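Local coordinates for Alpha/beta hydrolase fold protein (Sphaerobacter thermophilus, PDB 3R0V) that probably acts as a hydrolase of the alpha/beta hydrolase family and can hold D-malate in a pocket, at residues A40-R45 with A251-L256; F90-S95 with R113-E118; S96-S101 with F117-A122; A122-R127 with I221-Q226; V211-A216 with A235-L240. All coordinates share one frame; numbering follows the deposited sequence. Where two conformers were deposited one is given.

Contact 1: residues A40-R45 with A251-L256; sequences APLAER and AIAPVL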
# COMPACT_ATOMS: atom_id res chain seq x y z
N ALA A 40 -7.94 7.27 7.05
CA ALA A 40 -9.11 7.93 7.60
C ALA A 40 -9.56 9.18 6.83
O ALA A 40 -10.75 9.33 6.56
CB ALA A 40 -8.90 8.25 9.09
N PRO A 41 -8.63 10.09 6.49
CA PRO A 41 -9.11 11.26 5.75
C PRO A 41 -9.76 10.89 4.41
O PRO A 41 -10.80 11.46 4.06
CB PRO A 41 -7.84 12.10 5.54
CG PRO A 41 -6.97 11.73 6.71
CD PRO A 41 -7.23 10.26 6.95
N LEU A 42 -9.19 9.93 3.70
CA LEU A 42 -9.80 9.47 2.45
C LEU A 42 -11.12 8.76 2.70
O LEU A 42 -12.11 8.99 2.00
CB LEU A 42 -8.85 8.54 1.70
CG LEU A 42 -9.42 7.93 0.42
CD1 LEU A 42 -9.90 9.00 -0.56
CD2 LEU A 42 -8.38 7.02 -0.22
N ALA A 43 -11.13 7.89 3.71
CA ALA A 43 -12.33 7.12 4.04
C ALA A 43 -13.49 8.06 4.28
O ALA A 43 -14.61 7.81 3.84
CB ALA A 43 -12.09 6.26 5.27
N GLU A 44 -13.23 9.17 4.97
CA GLU A 44 -14.29 10.11 5.29
C GLU A 44 -14.86 10.79 4.04
O GLU A 44 -16.06 11.07 3.96
CB GLU A 44 -13.80 11.14 6.32
CG GLU A 44 -14.83 12.20 6.67
CD GLU A 44 -14.38 13.11 7.79
OE1 GLU A 44 -14.97 14.21 7.94
OE2 GLU A 44 -13.44 12.74 8.53
N ARG A 45 -14.00 11.05 3.05
CA ARG A 45 -14.49 11.57 1.77
C ARG A 45 -15.27 10.55 0.94
O ARG A 45 -16.14 10.92 0.16
CB ARG A 45 -13.35 12.16 0.93
CG ARG A 45 -12.67 13.37 1.55
CD ARG A 45 -13.67 14.45 1.92
NE ARG A 45 -13.03 15.76 1.79
CZ ARG A 45 -13.24 16.79 2.61
NH1 ARG A 45 -14.08 16.69 3.62
NH2 ARG A 45 -12.59 17.92 2.39
N ALA A 251 -8.00 14.99 -4.09
CA ALA A 251 -7.34 14.70 -5.37
C ALA A 251 -7.62 13.26 -5.82
O ALA A 251 -7.55 12.94 -7.02
CB ALA A 251 -5.84 14.92 -5.26
N ILE A 252 -7.93 12.40 -4.86
CA ILE A 252 -8.11 10.96 -5.09
C ILE A 252 -9.58 10.58 -5.13
O ILE A 252 -10.01 9.82 -5.99
CB ILE A 252 -7.47 10.12 -3.96
CG1 ILE A 252 -5.95 10.30 -3.93
CG2 ILE A 252 -7.83 8.64 -4.11
CD1 ILE A 252 -5.29 9.60 -2.74
N ALA A 253 -10.35 11.08 -4.17
CA ALA A 253 -11.71 10.59 -3.98
C ALA A 253 -12.61 10.67 -5.22
O ALA A 253 -13.27 9.70 -5.53
CB ALA A 253 -12.38 11.29 -2.79
N PRO A 254 -12.63 11.82 -5.92
CA PRO A 254 -13.52 11.92 -7.08
C PRO A 254 -13.18 10.90 -8.16
O PRO A 254 -14.08 10.36 -8.82
CB PRO A 254 -13.28 13.34 -7.59
CG PRO A 254 -12.76 14.09 -6.39
CD PRO A 254 -11.93 13.08 -5.64
N VAL A 255 -11.89 10.62 -8.33
CA VAL A 255 -11.43 9.63 -9.30
C VAL A 255 -11.88 8.22 -8.89
O VAL A 255 -12.34 7.42 -9.72
CB VAL A 255 -9.91 9.68 -9.48
CG1 VAL A 255 -9.43 8.60 -10.43
CG2 VAL A 255 -9.47 11.06 -9.97
N LEU A 256 -11.74 7.91 -7.61
CA LEU A 256 -12.21 6.63 -7.09
C LEU A 256 -13.72 6.49 -7.20
O LEU A 256 -14.21 5.42 -7.55
CB LEU A 256 -11.79 6.44 -5.64
CG LEU A 256 -10.30 6.22 -5.39
CD1 LEU A 256 -10.09 5.98 -3.91
CD2 LEU A 256 -9.77 5.03 -6.19
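R45 NE forms a salt bridge with D250 OD1, just ahead of helix segment 251-256, while R45 CB touches A253. The chain bends at chi2 and chi3 and its end leads away from A253, so only R45 CB touches across, 3.9 Å from A253 CB. An arginine suits this border because its aliphatic root packs while its charged end meets an acid at the protein surface. No hydrogen bond crosses between the segments. The rest is apolar, carried by the forked end of L42. Its CD1 rests 4.0 Å from A253 CB and also reaches I252 CG2, whereas CD2 meets L256 CD1 at 4.2 Å. L42 crosses both I252 and L256 at about a right angle, and the small A253 allows the two helices to approach here. P254, lacking an N-H, fits the kink in the second helix, where L256 N still bonds to I252 O. The segment axes pass 9.5 Å apart at 43°. Both helices pack on the central sheet: L42 and L256 settle on F92 of strand 89-94, and L256 and V255 also touch M212 of strand 209-213.

Contact 2: residues F90-S95 with R113-E118; sequences FVFGMS and RLAVFE. With MLT (D-malate), chain F.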
# COMPACT_ATOMS: atom_id res chain seq x y z
N PHE A 90 -14.59 -3.70 -3.46
CA PHE A 90 -13.65 -2.89 -4.22
C PHE A 90 -12.43 -2.68 -3.32
O PHE A 90 -12.57 -2.62 -2.09
CB PHE A 90 -14.26 -1.52 -4.52
CG PHE A 90 -15.55 -1.55 -5.28
CD1 PHE A 90 -15.84 -2.57 -6.18
CD2 PHE A 90 -16.50 -0.56 -5.09
CE1 PHE A 90 -17.04 -2.57 -6.90
CE2 PHE A 90 -17.69 -0.56 -5.78
CZ PHE A 90 -17.97 -1.58 -6.68
N VAL A 91 -11.24 -2.56 -3.90
CA VAL A 91 -10.04 -2.35 -3.09
C VAL A 91 -9.25 -1.18 -3.64
O VAL A 91 -9.09 -1.06 -4.85
CB VAL A 91 -9.14 -3.61 -3.06
CG1 VAL A 91 -7.77 -3.30 -2.47
CG2 VAL A 91 -9.82 -4.72 -2.29
N PHE A 92 -8.80 -0.30 -2.75
CA PHE A 92 -7.84 0.75 -3.10
C PHE A 92 -6.56 0.50 -2.31
O PHE A 92 -6.58 0.53 -1.08
CB PHE A 92 -8.38 2.14 -2.77
CG PHE A 92 -7.35 3.25 -2.92
CD1 PHE A 92 -6.68 3.44 -4.12
CD2 PHE A 92 -7.05 4.08 -1.85
CE1 PHE A 92 -5.73 4.45 -4.26
CE2 PHE A 92 -6.11 5.10 -1.99
CZ PHE A 92 -5.46 5.28 -3.19
N GLY A 93 -5.46 0.27 -3.02
CA GLY A 93 -4.18 0.01 -2.37
C GLY A 93 -3.20 1.13 -2.62
O GLY A 93 -3.06 1.64 -3.74
N MSE A 94 -2.50 1.51 -1.55
CA MSE A 94 -1.55 2.62 -1.60
C MSE A 94 -0.11 2.13 -1.50
O MSE A 94 0.24 1.39 -0.58
CB MSE A 94 -1.84 3.59 -0.45
CG MSE A 94 -3.11 4.40 -0.64
SE MSE A 94 -3.92 4.94 1.05
CE MSE A 94 -4.71 3.23 1.57
N SER A 95 0.72 2.54 -2.45
CA SER A 95 2.15 2.24 -2.43
C SER A 95 2.41 0.75 -2.28
O SER A 95 1.90 -0.03 -3.09
CB SER A 95 2.84 3.10 -1.36
OG SER A 95 2.50 4.46 -1.54
N ARG A 113 -13.29 -4.70 -8.06
CA ARG A 113 -12.65 -3.61 -8.80
C ARG A 113 -11.42 -3.23 -8.01
O ARG A 113 -11.45 -3.24 -6.79
CB ARG A 113 -13.58 -2.40 -8.92
CG ARG A 113 -14.88 -2.67 -9.67
CD ARG A 113 -15.70 -1.40 -9.83
NE ARG A 113 -16.87 -1.63 -10.68
CZ ARG A 113 -16.95 -1.26 -11.95
NH1 ARG A 113 -15.94 -0.63 -12.52
NH2 ARG A 113 -18.05 -1.52 -12.65
N LEU A 114 -10.33 -2.88 -8.69
CA LEU A 114 -9.08 -2.59 -8.00
C LEU A 114 -8.48 -1.27 -8.44
O LEU A 114 -8.30 -1.06 -9.64
CB LEU A 114 -8.07 -3.71 -8.28
CG LEU A 114 -6.65 -3.51 -7.72
CD1 LEU A 114 -6.66 -3.41 -6.20
CD2 LEU A 114 -5.74 -4.65 -8.18
N ALA A 115 -8.17 -0.39 -7.48
CA ALA A 115 -7.46 0.85 -7.77
C ALA A 115 -6.17 0.83 -6.97
O ALA A 115 -6.15 0.44 -5.80
CB ALA A 115 -8.31 2.05 -7.39
N VAL A 116 -5.08 1.25 -7.62
CA VAL A 116 -3.78 1.28 -6.96
C VAL A 116 -3.08 2.62 -7.21
O VAL A 116 -3.13 3.15 -8.32
CB VAL A 116 -2.88 0.11 -7.42
CG1 VAL A 116 -3.44 -1.22 -6.94
CG2 VAL A 116 -2.70 0.12 -8.95
N PHE A 117 -2.45 3.15 -6.17
CA PHE A 117 -1.72 4.40 -6.28
C PHE A 117 -0.23 4.17 -6.08
O PHE A 117 0.21 3.65 -5.05
CB PHE A 117 -2.23 5.39 -5.23
CG PHE A 117 -1.49 6.70 -5.20
CD1 PHE A 117 -1.77 7.69 -6.12
CD2 PHE A 117 -0.53 6.94 -4.23
CE1 PHE A 117 -1.09 8.91 -6.09
CE2 PHE A 117 0.15 8.16 -4.18
CZ PHE A 117 -0.13 9.14 -5.12
N GLU A 118 0.54 4.56 -7.09
CA GLU A 118 2.01 4.52 -7.03
C GLU A 118 2.59 3.21 -6.50
O GLU A 118 3.41 3.20 -5.59
CB GLU A 118 2.57 5.71 -6.23
CG GLU A 118 2.17 7.07 -6.82
CD GLU A 118 2.86 8.25 -6.16
OE1 GLU A 118 3.41 8.10 -5.05
OE2 GLU A 118 2.84 9.34 -6.76
C1 MLT F . 5.75 2.40 0.04
O1 MLT F . 4.72 1.87 0.59
O2 MLT F . 6.29 1.91 -0.94
C2 MLT F . 6.27 3.68 0.64
O3 MLT F . 5.32 4.21 1.55
C3 MLT F . 6.59 4.69 -0.45
C4 MLT F . 6.74 6.07 0.15
O4 MLT F . 6.42 6.31 1.34
O5 MLT F . 7.19 7.01 -0.54
O HOH W 1 3.94 6.56 -2.80
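Backbone hydrogen bonds run in parallel register from V91 to S95. V91 N donates to R113 O and A115 N returns to V91 O; G93 N donates to A115 O and F117 N to G93 O, and S95 N ends the ladder on F117 O at 2.9 Å. CA-H...O contacts accompany them, among them F92 CA to A115 O at 3.2 Å.

Side-chain packing lies on both faces of the sheet. On one, V91 CG1 meets L114 CD1, 3.9 Å away, the two side chains lying side by side. On the other, F92 lies side by side with F117, CG anti to the backbone N (chi1 171°); CD1 meets A115 CB, and CE1 is 3.8 Å from F117 CB. F90 and R113 also lie side by side, pointing the same way, with R113 CD 3.4 Å from F90 CE1 and ring and guanidinium planes 84° apart. G93, with no side chain, lets helix 96-106 sit close to the strand.

Polar contacts gather at the C-terminal end. One water bridges S95 OG and E118 OE1, 2.8 Å from the latter, while E118 OE2 is taken by S217 OG.

S95 CB makes a close approach to the ligand, 3.0 Å from MLT O1. S95 has a strained backbone (phi 54°) between strand and helix, within a G93-M94-S95-S96-G97 sequence. This is consistent with the nucleophile elbow of alpha/beta hydrolases, in which S95 would probably be the nucleophile.

Contact 3: residues S96-S101 with F117-A122; sequences SGAGLS and FEPPYA. With MLT (D-malate), chain F.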
# COMPACT_ATOMS: atom_id res chain seq x y z
N SER A 96 3.19 0.32 -1.31
CA SER A 96 3.41 -1.12 -1.20
C SER A 96 2.11 -1.88 -0.92
O SER A 96 2.02 -3.07 -1.21
CB SER A 96 4.50 -1.44 -0.16
OG SER A 96 4.07 -1.07 1.13
N GLY A 97 1.10 -1.20 -0.38
CA GLY A 97 -0.22 -1.80 -0.21
C GLY A 97 -0.86 -2.09 -1.55
O GLY A 97 -1.70 -3.00 -1.65
N ALA A 98 -0.47 -1.35 -2.58
CA ALA A 98 -0.91 -1.64 -3.94
C ALA A 98 -0.28 -2.94 -4.43
O ALA A 98 -0.92 -3.73 -5.11
CB ALA A 98 -0.57 -0.50 -4.89
N GLY A 99 0.99 -3.17 -4.09
CA GLY A 99 1.64 -4.43 -4.42
C GLY A 99 0.90 -5.59 -3.77
O GLY A 99 0.61 -6.60 -4.40
N LEU A 100 0.59 -5.44 -2.49
CA LEU A 100 -0.12 -6.47 -1.76
C LEU A 100 -1.49 -6.73 -2.38
O LEU A 100 -1.91 -7.88 -2.53
CB LEU A 100 -0.26 -6.07 -0.28
CG LEU A 100 -1.04 -6.99 0.65
CD1 LEU A 100 -0.43 -8.37 0.68
CD2 LEU A 100 -1.09 -6.37 2.04
N SER A 101 -2.18 -5.66 -2.75
CA SER A 101 -3.51 -5.77 -3.36
C SER A 101 -3.46 -6.47 -4.71
O SER A 101 -4.34 -7.29 -5.01
CB SER A 101 -4.17 -4.40 -3.49
OG SER A 101 -4.34 -3.80 -2.22
N PHE A 117 -2.45 3.15 -6.17
CA PHE A 117 -1.72 4.40 -6.28
C PHE A 117 -0.23 4.17 -6.08
O PHE A 117 0.21 3.65 -5.05
CB PHE A 117 -2.23 5.39 -5.23
CG PHE A 117 -1.49 6.70 -5.20
CD1 PHE A 117 -1.77 7.69 -6.12
CD2 PHE A 117 -0.53 6.94 -4.23
CE1 PHE A 117 -1.09 8.91 -6.09
CE2 PHE A 117 0.15 8.16 -4.18
CZ PHE A 117 -0.13 9.14 -5.12
N GLU A 118 0.54 4.56 -7.09
CA GLU A 118 2.01 4.52 -7.03
C GLU A 118 2.59 3.21 -6.50
O GLU A 118 3.41 3.20 -5.59
CB GLU A 118 2.57 5.71 -6.23
CG GLU A 118 2.17 7.07 -6.82
CD GLU A 118 2.86 8.25 -6.16
OE1 GLU A 118 3.41 8.10 -5.05
OE2 GLU A 118 2.84 9.34 -6.76
N PRO A 119 2.18 2.07 -7.07
CA PRO A 119 2.84 0.82 -6.71
C PRO A 119 4.35 0.91 -7.00
O PRO A 119 4.72 1.20 -8.14
CB PRO A 119 2.16 -0.22 -7.62
CG PRO A 119 1.54 0.56 -8.71
CD PRO A 119 1.19 1.90 -8.15
N PRO A 120 5.20 0.68 -5.99
CA PRO A 120 6.62 1.01 -6.15
C PRO A 120 7.46 -0.09 -6.80
O PRO A 120 8.54 -0.43 -6.31
CB PRO A 120 7.09 1.28 -4.71
CG PRO A 120 6.17 0.40 -3.86
CD PRO A 120 4.84 0.41 -4.58
N TYR A 121 6.96 -0.67 -7.88
CA TYR A 121 7.77 -1.58 -8.69
C TYR A 121 8.74 -0.74 -9.50
O TYR A 121 8.60 0.47 -9.59
CB TYR A 121 6.91 -2.45 -9.61
CG TYR A 121 6.06 -3.43 -8.86
CD1 TYR A 121 6.60 -4.64 -8.45
CD2 TYR A 121 4.73 -3.15 -8.54
CE1 TYR A 121 5.83 -5.56 -7.75
CE2 TYR A 121 3.96 -4.06 -7.85
CZ TYR A 121 4.52 -5.26 -7.45
OH TYR A 121 3.75 -6.15 -6.74
N ALA A 122 9.73 -1.39 -10.09
CA ALA A 122 10.72 -0.72 -10.92
C ALA A 122 10.76 -1.38 -12.28
O ALA A 122 10.80 -2.61 -12.37
CB ALA A 122 12.10 -0.81 -10.26
C1 MLT F . 5.75 2.40 0.04
O1 MLT F . 4.72 1.87 0.59
O2 MLT F . 6.29 1.91 -0.94
C2 MLT F . 6.27 3.68 0.64
O3 MLT F . 5.32 4.21 1.55
C3 MLT F . 6.59 4.69 -0.45
C4 MLT F . 6.74 6.07 0.15
O4 MLT F . 6.42 6.31 1.34
O5 MLT F . 7.19 7.01 -0.54
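This is a buried contact of a helix start against a loop: S96 to A98 open helix 96-106, and P119 to Y121 leave the C-terminal end of strand 111-117 to run past it. No hydrogen bond joins the two segments, and the fit depends on compact residues. A98 CB lies 3.9 Å from P119 CB, two small apolar groups that let the chain pass close by. P120 sets its ring against the first turn, with CD 3.7 Å from S96 N. Further along, the Y121 side chain, its CG anti to the carbonyl carbon (chi1 -68°), reaches back to the helix, and its OH stands 3.6 Å from G99 CA, where the lack of a side chain admits the phenol. P120 is itself the centre of an inverse gamma turn, whose Y121 N to P119 O bond is weak. Within the helix, S101 OG donates to G97 O.

D-malate joins both segments. S96 N donates to MLT O1 over 2.9 Å, nearly straight at 167°, and P120 CG lies 3.3 Å from MLT O2. S96 OG meanwhile bonds D188. Two backbone N-H groups, S96 N and A32 N, thus bind the malate; with S96 just after the probable nucleophile, they are consistent with the oxyanion hole of an alpha/beta hydrolase.

Contact 4: residues A122-R127 with I221-Q226; sequences AVDDSR and IRHTAQ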
# COMPACT_ATOMS: atom_id res chain seq x y z
N ALA A 122 9.73 -1.39 -10.09
CA ALA A 122 10.72 -0.72 -10.92
C ALA A 122 10.76 -1.38 -12.28
O ALA A 122 10.80 -2.61 -12.37
CB ALA A 122 12.10 -0.81 -10.26
N VAL A 123 10.76 -0.59 -13.35
CA VAL A 123 10.83 -1.14 -14.69
C VAL A 123 11.96 -0.58 -15.55
O VAL A 123 12.11 -0.97 -16.70
CB VAL A 123 9.52 -0.94 -15.46
CG1 VAL A 123 8.38 -1.65 -14.73
CG2 VAL A 123 9.22 0.55 -15.63
N ASP A 124 12.76 0.33 -14.99
CA ASP A 124 13.83 0.95 -15.77
C ASP A 124 14.89 1.56 -14.85
O ASP A 124 14.71 1.65 -13.63
CB ASP A 124 13.25 2.02 -16.71
CG ASP A 124 12.79 3.27 -15.97
OD1 ASP A 124 11.72 3.24 -15.32
OD2 ASP A 124 13.49 4.30 -16.05
N ASP A 125 15.99 2.00 -15.45
CA ASP A 125 17.13 2.50 -14.69
C ASP A 125 16.95 3.90 -14.09
O ASP A 125 17.81 4.35 -13.34
CB ASP A 125 18.40 2.50 -15.55
CG ASP A 125 18.99 1.12 -15.77
OD1 ASP A 125 18.48 0.11 -15.24
OD2 ASP A 125 20.01 1.05 -16.49
N SER A 126 15.84 4.58 -14.39
CA SER A 126 15.63 5.91 -13.81
C SER A 126 15.37 5.83 -12.30
O SER A 126 15.43 6.84 -11.61
CB SER A 126 14.50 6.68 -14.51
OG SER A 126 13.23 6.13 -14.19
N ARG A 127 15.07 4.64 -11.80
CA ARG A 127 15.03 4.43 -10.35
C ARG A 127 16.44 4.15 -9.85
O ARG A 127 17.14 3.31 -10.41
CB ARG A 127 14.12 3.26 -9.99
CG ARG A 127 14.02 3.07 -8.49
CD ARG A 127 13.02 2.02 -8.12
NE ARG A 127 12.91 1.87 -6.68
CZ ARG A 127 11.97 1.14 -6.09
NH1 ARG A 127 11.05 0.51 -6.83
NH2 ARG A 127 11.94 1.04 -4.78
N ILE A 221 8.32 6.01 -11.15
CA ILE A 221 6.96 5.67 -10.77
C ILE A 221 6.00 5.81 -11.96
O ILE A 221 5.12 4.96 -12.15
CB ILE A 221 6.49 6.55 -9.59
CG1 ILE A 221 7.07 6.01 -8.28
CG2 ILE A 221 4.97 6.66 -9.53
CD1 ILE A 221 6.41 4.70 -7.82
N ARG A 222 6.16 6.85 -12.76
CA ARG A 222 5.34 6.97 -13.97
C ARG A 222 5.55 5.78 -14.88
O ARG A 222 4.59 5.23 -15.42
CB ARG A 222 5.67 8.25 -14.76
CG ARG A 222 5.42 9.55 -14.03
CD ARG A 222 5.39 10.71 -15.04
NE ARG A 222 6.58 10.74 -15.89
CZ ARG A 222 7.67 11.47 -15.65
NH1 ARG A 222 7.72 12.28 -14.60
NH2 ARG A 222 8.70 11.40 -16.47
N HIS A 223 6.80 5.39 -15.08
CA HIS A 223 7.06 4.29 -16.01
C HIS A 223 6.45 2.99 -15.51
O HIS A 223 5.91 2.21 -16.30
CB HIS A 223 8.55 4.12 -16.27
CG HIS A 223 9.22 5.36 -16.75
ND1 HIS A 223 10.57 5.58 -16.58
CD2 HIS A 223 8.73 6.46 -17.36
CE1 HIS A 223 10.89 6.76 -17.08
NE2 HIS A 223 9.79 7.31 -17.58
N THR A 224 6.55 2.74 -14.21
CA THR A 224 5.92 1.58 -13.61
C THR A 224 4.41 1.61 -13.79
O THR A 224 3.80 0.60 -14.16
CB THR A 224 6.31 1.48 -12.15
OG1 THR A 224 7.70 1.13 -12.09
CG2 THR A 224 5.46 0.43 -11.42
N ALA A 225 3.80 2.76 -13.55
CA ALA A 225 2.36 2.89 -13.68
C ALA A 225 1.92 2.61 -15.11
O ALA A 225 0.96 1.87 -15.35
CB ALA A 225 1.90 4.26 -13.22
N GLN A 226 2.64 3.18 -16.06
CA GLN A 226 2.33 2.97 -17.47
C GLN A 226 2.41 1.49 -17.81
O GLN A 226 1.56 0.95 -18.52
CB GLN A 226 3.31 3.76 -18.35
CG GLN A 226 2.87 3.87 -19.81
CD GLN A 226 3.27 2.68 -20.68
OE1 GLN A 226 2.67 2.44 -21.73
NE2 GLN A 226 4.29 1.93 -20.25
O HOH W 2 10.67 2.24 -13.01
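H223 ND1 donates to D124 OD1 at 2.9 Å, the centre of a small polar cluster on the protein surface. The oxygen lies in the imidazole plane, but the bond meets it from above the carboxylate, 51° out of that plane. A longer, weak bond runs from the same N-H to D124 OD2. Beside it, V123 CG2 packs on H223 CB, 3.7 Å away, giving the histidine an apolar flank.

The next shell fixes the carboxylate. D124 CG sits between its own backbone N and carbonyl carbon (chi1 73°), and OD2 accepts S126 N in an Asx turn inside the type I turn D124 to R127. S126 OG adds a bond of 2.6 Å to OD2 on the syn side. Serine suits this position because both its backbone and its hydroxyl can serve one acceptor. A water donates to D124 OD1 at 2.7 Å and accepts from V123 N; its bond to T224 OG1 is weak. T224 OG1 also pairs with Y121 O.

The nearby carboxylate would probably stabilise a positive, doubly protonated imidazole. The loop that follows strand 111-117 is thus tied to helix 219-231 through H223 and T224; A225 of that helix packs on strands 209-213 and 235-239, while R127 makes a cation-pi contact with W220.

Contact 5: residues V211-A216 with A235-L240; sequences VMDGGA and ARYVTL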
# COMPACT_ATOMS: atom_id res chain seq x y z
N VAL A 211 -4.86 2.43 -12.30
CA VAL A 211 -3.51 2.66 -11.81
C VAL A 211 -3.28 4.16 -11.80
O VAL A 211 -3.46 4.82 -12.82
CB VAL A 211 -2.47 2.01 -12.74
CG1 VAL A 211 -1.08 2.21 -12.14
CG2 VAL A 211 -2.76 0.54 -12.94
N MSE A 212 -2.92 4.70 -10.64
CA MSE A 212 -2.78 6.14 -10.50
C MSE A 212 -1.39 6.52 -10.08
O MSE A 212 -0.74 5.81 -9.32
CB MSE A 212 -3.74 6.68 -9.43
CG MSE A 212 -5.18 6.85 -9.89
SE MSE A 212 -6.36 7.06 -8.35
CE MSE A 212 -6.13 5.29 -7.78
N ASP A 213 -0.94 7.67 -10.57
CA ASP A 213 0.23 8.33 -10.00
C ASP A 213 -0.11 9.80 -9.78
O ASP A 213 -1.23 10.23 -10.09
CB ASP A 213 1.50 8.12 -10.83
CG ASP A 213 1.40 8.64 -12.25
OD1 ASP A 213 0.40 9.30 -12.60
OD2 ASP A 213 2.34 8.37 -13.04
N GLY A 214 0.82 10.53 -9.20
CA GLY A 214 0.58 11.90 -8.79
C GLY A 214 1.44 12.87 -9.57
O GLY A 214 2.38 12.47 -10.27
N GLY A 215 1.13 14.15 -9.45
CA GLY A 215 1.84 15.18 -10.19
C GLY A 215 3.30 15.36 -9.81
O GLY A 215 4.04 16.00 -10.57
N ALA A 216 3.71 14.85 -8.65
CA ALA A 216 5.10 14.94 -8.21
C ALA A 216 5.82 13.60 -8.28
O ALA A 216 6.94 13.46 -7.78
CB ALA A 216 5.18 15.49 -6.77
N ALA A 235 -7.16 -2.24 -17.64
CA ALA A 235 -6.64 -1.21 -16.75
C ALA A 235 -6.51 0.14 -17.42
O ALA A 235 -6.14 0.24 -18.59
CB ALA A 235 -5.30 -1.62 -16.19
N ARG A 236 -6.80 1.18 -16.65
CA ARG A 236 -6.54 2.54 -17.11
C ARG A 236 -5.50 3.20 -16.22
O ARG A 236 -5.27 2.78 -15.08
CB ARG A 236 -7.81 3.37 -17.10
CG ARG A 236 -8.81 2.96 -18.16
CD ARG A 236 -9.99 3.92 -18.14
NE ARG A 236 -11.06 3.52 -19.04
CZ ARG A 236 -12.19 4.20 -19.18
NH1 ARG A 236 -12.38 5.31 -18.49
NH2 ARG A 236 -13.13 3.77 -20.02
N TYR A 237 -4.89 4.25 -16.76
CA TYR A 237 -3.79 4.95 -16.10
C TYR A 237 -4.16 6.42 -15.94
O TYR A 237 -4.38 7.12 -16.94
CB TYR A 237 -2.53 4.78 -16.96
CG TYR A 237 -1.33 5.63 -16.58
CD1 TYR A 237 -1.09 6.02 -15.27
CD2 TYR A 237 -0.43 6.04 -17.56
CE1 TYR A 237 0.02 6.80 -14.95
CE2 TYR A 237 0.66 6.81 -17.25
CZ TYR A 237 0.89 7.19 -15.95
OH TYR A 237 2.00 7.96 -15.66
N VAL A 238 -4.25 6.89 -14.70
CA VAL A 238 -4.62 8.27 -14.42
C VAL A 238 -3.50 8.96 -13.65
O VAL A 238 -2.96 8.41 -12.69
CB VAL A 238 -5.92 8.35 -13.59
CG1 VAL A 238 -6.24 9.80 -13.19
CG2 VAL A 238 -7.08 7.74 -14.34
N THR A 239 -3.16 10.18 -14.08
CA THR A 239 -2.26 11.02 -13.29
C THR A 239 -3.11 12.05 -12.56
O THR A 239 -3.86 12.81 -13.17
CB THR A 239 -1.23 11.75 -14.17
OG1 THR A 239 -0.45 10.78 -14.88
CG2 THR A 239 -0.32 12.63 -13.32
N LEU A 240 -3.01 12.06 -11.23
CA LEU A 240 -3.82 12.96 -10.42
C LEU A 240 -3.40 14.41 -10.54
O LEU A 240 -2.29 14.69 -11.01
CB LEU A 240 -3.79 12.52 -8.96
CG LEU A 240 -4.26 11.09 -8.70
CD1 LEU A 240 -4.15 10.84 -7.20
CD2 LEU A 240 -5.68 10.86 -9.18
O HOH W 3 2.31 10.86 -14.62
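M212, here selenomethionine, lies alongside V238, its CG 4.1 Å from V238 CB. Its chain then bends at chi3, and SE meets L240 CD2 at 3.9 Å. These flexible and branched apolar groups fill the layer between the sheet and helix 249-260, where V255 and L256 also touch M212.

D213 and Y237 form the polar feature of the other face. Y237, CG anti to the backbone N (chi1 170°), crosses D213 obliquely; its OH donates to D213 OD2 over 2.7 Å on the syn side, the carboxylate turned 66° from the ring plane. The edge of the ring also runs by V211 O, 3.6 Å from Y237 CD1. A water donates to D213 OD2 and to T239 OG1, the latter at 2.8 Å, linking the aspartate to the threonine of the neighbouring strand.

Between the two faces runs a parallel ladder: V211 N to R236 O, V238 N to V211 O, D213 N to V238 O, and L240 N to D213 O, which is 2.8 Å long and nearly straight at 175°. This last bond continues the pairing beyond the end of strand 235-239, the outermost strand at this side of the sheet and the last in a beta-alpha-beta crossover through helix 219-231.

The chemistry implies a polar cluster at the C-terminal end of the strand pair. D213 OD2 accepts from the Y237 hydroxyl and a water, which holds the buried carboxylate in place.

How the contacts relate
Contact 1 opens first, at helix 40-46, and closes last, at helix 249-260, so the other four nest inside its loop. Contacts 2 and 3 open together at strand 89-94 and helix 96-106 and end on one stretch, sharing F117 and E118; with strand 111-117 they make a beta-alpha-beta unit with the malate at its strand-to-helix turn. Contact 4 starts where contact 3 ends, sharing A122, and closes on helix 219-231. Contact 5 opens on strand 209-213 before that closure and ends after it, so contacts 4 and 5 cross. Backbone bonds of M212 with V116 and E118 join contacts 2 and 5 in one sheet, while F92 and L240 tie it to contact 1.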